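Local coordinates for 1,3,6,8-tetrahydroxynaphthalene synthase (Streptomyces coelicolor, PDB 1U0M) that catalyses the iterative condensation of five malonyl-CoA units and the cyclisation of the resulting pentaketide to 1,3,6,8-tetrahydroxynaphthalene, at the interface of chains A and B. Coordinates in Å, arbitrary orientation; residue numbers count along the deposited sequence, not the author numbering. Chains: chain A/B, putative polyketide synthase.

Contacts 1 and 2 are patches of the two-fold homodimer interface of this thiolase-fold enzyme, their C-alpha centres about 27 Å apart. They share two elements with the chains exchanged: the strand ending at 222, from chain A in contact 1 and chain B in contact 2, and the stretch around 134-138 from the other chain. A:Ser220, B:Ser134 and B:Thr136 of contact 1 thus recur as B:Ser220, A:Ser134 and A:Thr136. Contact 1 adds an arginine pair, contact 2 the helix 122-129, B:Gly344 and B:Thr346. Contact 1 lies about 26 Å from B:Cys146 and contact 2 about 25 Å from A:Cys146, the catalytic cysteines, so both may serve mainly in assembly.

Contact 1: the interface of chains A and B. Residues chain A 155, 218, 220; chain B 134-137.
A:Arg155, from the helix 148-162, and B:Arg137, at the start of the strand 137-141, bring their guanidinium groups together across the homodimer interface. Their planes are 61° apart, so the two groups are not stacked face to face. The edge of the A:Arg155 guanidinium is turned to its partner, with B:Arg137 NE lying in its plane, 3.4 Å from NH2 of A:Arg155. Both groups are nitrogen-rich and commonly positive, so this approach probably brings no attraction by itself, and nearby acceptors may offset it.

One such acceptor is the amide of A:Asn218, on the strand 214-222. A:Asn218 OD1 receives a weak hydrogen bond from NH2 of B:Arg137 at 3.3 Å, and the angle of 122° at the hydrogen shows how bent it is. The two side chains stand nearly perpendicular. A:Asn218 holds CG between its backbone N and carbonyl carbon (chi1 62°), which sets the whole amide toward B:Arg137. OD1 is the end of the amide that touches the arginine.

The B:Arg137 chain bends at chi2 and chi3, and on its way to A:Asn218 it passes A:Ser220, where its CD lies 3.9 Å from CB of the serine. This apolar contact supports the aliphatic part of the arginine beside the strand.

Farther along, a water joins the two backbones. It lies 2.7 Å from A:Ser220 N and also bonds A:Ser220 O. The bridge is completed by the backbone carbonyl of B:Thr135, whose O is 2.5 Å from the water.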
loop_
_atom_site.group_PDB
_atom_site.type_symbol
_atom_site.label_atom_id
_atom_site.label_comp_id
_atom_site.label_asym_id
_atom_site.label_seq_id
_atom_site.Cartn_x
_atom_site.Cartn_y
_atom_site.Cartn_z
ATOM N N ARG A 155 12.327 -1.468 -1.271
ATOM C CA ARG A 155 11.934 -0.121 -0.865
ATOM C C ARG A 155 12.843 0.397 0.228
ATOM O O ARG A 155 13.356 1.511 0.140
ATOM C CB ARG A 155 10.476 -0.071 -0.376
ATOM C CG ARG A 155 9.423 -0.183 -1.465
ATOM C CD ARG A 155 9.878 0.443 -2.771
ATOM N NE ARG A 155 10.142 -0.583 -3.780
ATOM C CZ ARG A 155 10.920 -0.409 -4.842
ATOM N NH1 ARG A 155 11.524 0.755 -5.043
ATOM N NH2 ARG A 155 11.098 -1.401 -5.703
ATOM N N ASN A 218 18.785 -3.584 -7.248
ATOM C CA ASN A 218 17.516 -4.290 -7.207
ATOM C C ASN A 218 16.721 -3.865 -8.425
ATOM O O ASN A 218 17.061 -2.883 -9.084
ATOM C CB ASN A 218 16.742 -3.974 -5.923
ATOM C CG ASN A 218 16.376 -2.512 -5.803
ATOM O OD1 ASN A 218 15.703 -1.957 -6.669
ATOM N ND2 ASN A 218 16.809 -1.882 -4.720
ATOM N N SER A 220 12.586 -4.526 -10.632
ATOM C CA SER A 220 11.297 -5.180 -10.754
ATOM C C SER A 220 11.096 -5.716 -12.159
ATOM O O SER A 220 11.851 -5.394 -13.072
ATOM C CB SER A 220 10.177 -4.190 -10.424
ATOM O OG SER A 220 8.903 -4.754 -10.687
ATOM N N SER B 134 8.150 -2.728 -19.087
ATOM C CA SER B 134 8.118 -3.991 -18.353
ATOM C C SER B 134 8.870 -4.028 -17.021
ATOM O O SER B 134 8.678 -4.942 -16.225
ATOM C CB SER B 134 8.636 -5.107 -19.260
ATOM O OG SER B 134 8.680 -6.344 -18.580
ATOM N N THR B 135 9.713 -3.040 -16.763
ATOM C CA THR B 135 10.469 -3.028 -15.518
ATOM C C THR B 135 10.050 -1.907 -14.577
ATOM O O THR B 135 10.706 -1.648 -13.570
ATOM C CB THR B 135 11.971 -2.906 -15.800
ATOM O OG1 THR B 135 12.247 -1.638 -16.408
ATOM C CG2 THR B 135 12.414 -4.013 -16.740
ATOM N N THR B 136 8.945 -1.249 -14.902
ATOM C CA THR B 136 8.454 -0.151 -14.079
ATOM C C THR B 136 8.075 -0.618 -12.673
ATOM O O THR B 136 7.257 -1.522 -12.509
ATOM C CB THR B 136 7.215 0.508 -14.713
ATOM O OG1 THR B 136 7.456 0.752 -16.103
ATOM C CG2 THR B 136 6.908 1.830 -14.013
ATOM N N ARG B 137 8.676 0.005 -11.666
ATOM C CA ARG B 137 8.398 -0.314 -10.271
ATOM C C ARG B 137 6.958 0.108 -9.956
ATOM O O ARG B 137 6.445 1.068 -10.536
ATOM C CB ARG B 137 9.347 0.463 -9.363
ATOM C CG ARG B 137 10.754 0.533 -9.877
ATOM C CD ARG B 137 11.547 -0.696 -9.517
ATOM N NE ARG B 137 12.613 -0.351 -8.583
ATOM C CZ ARG B 137 13.562 0.545 -8.841
ATOM N NH1 ARG B 137 13.572 1.182 -10.008
ATOM N NH2 ARG B 137 14.493 0.810 -7.933
HETATM O O HOH W 1 12.718 -2.415 -12.271
#

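Contact 2: the interface of chains A and B. Residues chain A 124, 127-128, 134, 136, 138; chain B 220, 222, 344, 346.
The end of the strand 218-222 of chain B lies against the loop of chain A that leads into the strand 137-141, with the helix 122-129 of chain A alongside, in the homodimer interface of this thiolase-fold synthase. B:Leu222 N donates to A:Ser134 O at 3.1 Å, with 148° at the hydrogen. A weak return bond runs from the hydroxyl OG of A:Ser134 to B:Leu222 O, so both backbone polar groups of the leucine are engaged by the same residue.

B:Leu222 carries CG anti to its backbone N (chi1 -172°), which directs CG toward chain A; from there CD1 and CD2 diverge. B:Leu222 CD1 meets the side-chain amide oxygen OD1 of A:Asn128 at 3.7 Å. CD2 approaches NE2 of A:Gln138 instead. A:Ile127, whose CD1 is 4.4 Å from B:Leu222 CG, and A:Ala124, whose CB is a similar distance from CD2, are looser apolar neighbours. The leucine thus packs against apolar groups of the helix and polar side-chain tips as well as loop backbone, with 78 Å² of its surface hidden by chain A.

A:Gln138 and B:Thr346 run antiparallel alongside one another. The amide nitrogen A:Gln138 NE2 makes a weak hydrogen bond to B:Thr346 OG1 at 3.3 Å, while the methyl CG2 of B:Thr346 lies beside the same nitrogen. The glutamine chain is extended beyond CG (chi2 152°), which carries the amide to this meeting point.

Two waters complete the patch. One bonds to both the backbone N and NE2 of A:Gln138 and to the hydroxyl OG of B:Ser220 (3.0 Å), which probably helps to hold the amide's rotation. The other sits 2.9 Å from A:Asn128 OD1 and 2.8 Å from the carbonyl O of B:Gly344.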
loop_
_atom_site.group_PDB
_atom_site.type_symbol
_atom_site.label_atom_id
_atom_site.label_comp_id
_atom_site.label_asym_id
_atom_site.label_seq_id
_atom_site.Cartn_x
_atom_site.Cartn_y
_atom_site.Cartn_z
ATOM N N ALA A 124 0.642 3.134 12.357
ATOM C CA ALA A 124 0.252 4.201 13.269
ATOM C C ALA A 124 0.228 3.716 14.715
ATOM O O ALA A 124 0.792 4.360 15.602
ATOM C CB ALA A 124 -1.109 4.733 12.889
ATOM N N ILE A 127 3.805 3.009 15.981
ATOM C CA ILE A 127 4.583 4.179 16.353
ATOM C C ILE A 127 4.163 4.616 17.756
ATOM O O ILE A 127 5.009 4.923 18.600
ATOM C CB ILE A 127 4.357 5.308 15.332
ATOM C CG1 ILE A 127 5.043 4.921 14.026
ATOM C CG2 ILE A 127 4.870 6.646 15.874
ATOM C CD1 ILE A 127 4.558 5.690 12.842
ATOM N N ASN A 128 2.855 4.611 18.005
ATOM C CA ASN A 128 2.302 4.990 19.299
ATOM C C ASN A 128 2.758 4.105 20.455
ATOM O O ASN A 128 3.177 4.598 21.504
ATOM C CB ASN A 128 0.774 4.938 19.270
ATOM C CG ASN A 128 0.148 6.260 18.904
ATOM O OD1 ASN A 128 -0.244 6.481 17.762
ATOM N ND2 ASN A 128 0.051 7.153 19.878
ATOM N N SER A 134 8.111 9.987 16.374
ATOM C CA SER A 134 6.836 10.591 15.990
ATOM C C SER A 134 6.923 11.141 14.558
ATOM O O SER A 134 5.966 11.719 14.044
ATOM C CB SER A 134 6.483 11.713 16.969
ATOM O OG SER A 134 5.098 11.993 16.957
ATOM N N THR A 136 8.532 9.018 12.076
ATOM C CA THR A 136 8.748 7.838 11.237
ATOM C C THR A 136 7.757 7.803 10.085
ATOM O O THR A 136 6.564 7.986 10.285
ATOM C CB THR A 136 8.576 6.533 12.035
ATOM O OG1 THR A 136 9.120 6.696 13.347
ATOM C CG2 THR A 136 9.293 5.387 11.334
ATOM N N GLN A 138 5.487 6.091 7.294
ATOM C CA GLN A 138 4.767 4.829 7.185
ATOM C C GLN A 138 4.612 4.474 5.706
ATOM O O GLN A 138 4.257 5.321 4.889
ATOM C CB GLN A 138 3.386 4.964 7.830
ATOM C CG GLN A 138 3.422 5.523 9.236
ATOM C CD GLN A 138 2.154 6.257 9.589
ATOM O OE1 GLN A 138 1.132 5.650 9.903
ATOM N NE2 GLN A 138 2.207 7.583 9.520
ATOM N N SER B 220 7.476 13.962 7.576
ATOM C CA SER B 220 6.213 13.380 8.015
ATOM C C SER B 220 6.017 13.485 9.518
ATOM O O SER B 220 6.985 13.515 10.280
ATOM C CB SER B 220 6.128 11.909 7.609
ATOM O OG SER B 220 5.010 11.297 8.233
ATOM N N LEU B 222 3.156 12.237 12.882
ATOM C CA LEU B 222 2.032 11.424 13.334
ATOM C C LEU B 222 1.509 11.926 14.672
ATOM O O LEU B 222 2.185 11.786 15.684
ATOM C CB LEU B 222 2.483 9.960 13.460
ATOM C CG LEU B 222 1.513 8.799 13.741
ATOM C CD1 LEU B 222 1.032 8.839 15.175
ATOM C CD2 LEU B 222 0.343 8.857 12.768
ATOM N N GLY B 344 -4.399 8.180 10.952
ATOM C CA GLY B 344 -3.136 8.088 11.655
ATOM C C GLY B 344 -3.268 8.584 13.084
ATOM O O GLY B 344 -3.117 7.799 14.015
ATOM N N THR B 346 -2.248 11.050 10.299
ATOM C CA THR B 346 -0.979 11.307 9.630
ATOM C C THR B 346 -0.919 12.626 8.867
ATOM O O THR B 346 -1.941 13.182 8.473
ATOM C CB THR B 346 -0.654 10.187 8.640
ATOM O OG1 THR B 346 -0.834 8.923 9.285
ATOM C CG2 THR B 346 0.779 10.306 8.158
HETATM O O HOH W 2 -2.033 8.381 16.499
HETATM O O HOH W 3 3.902 8.640 7.494
#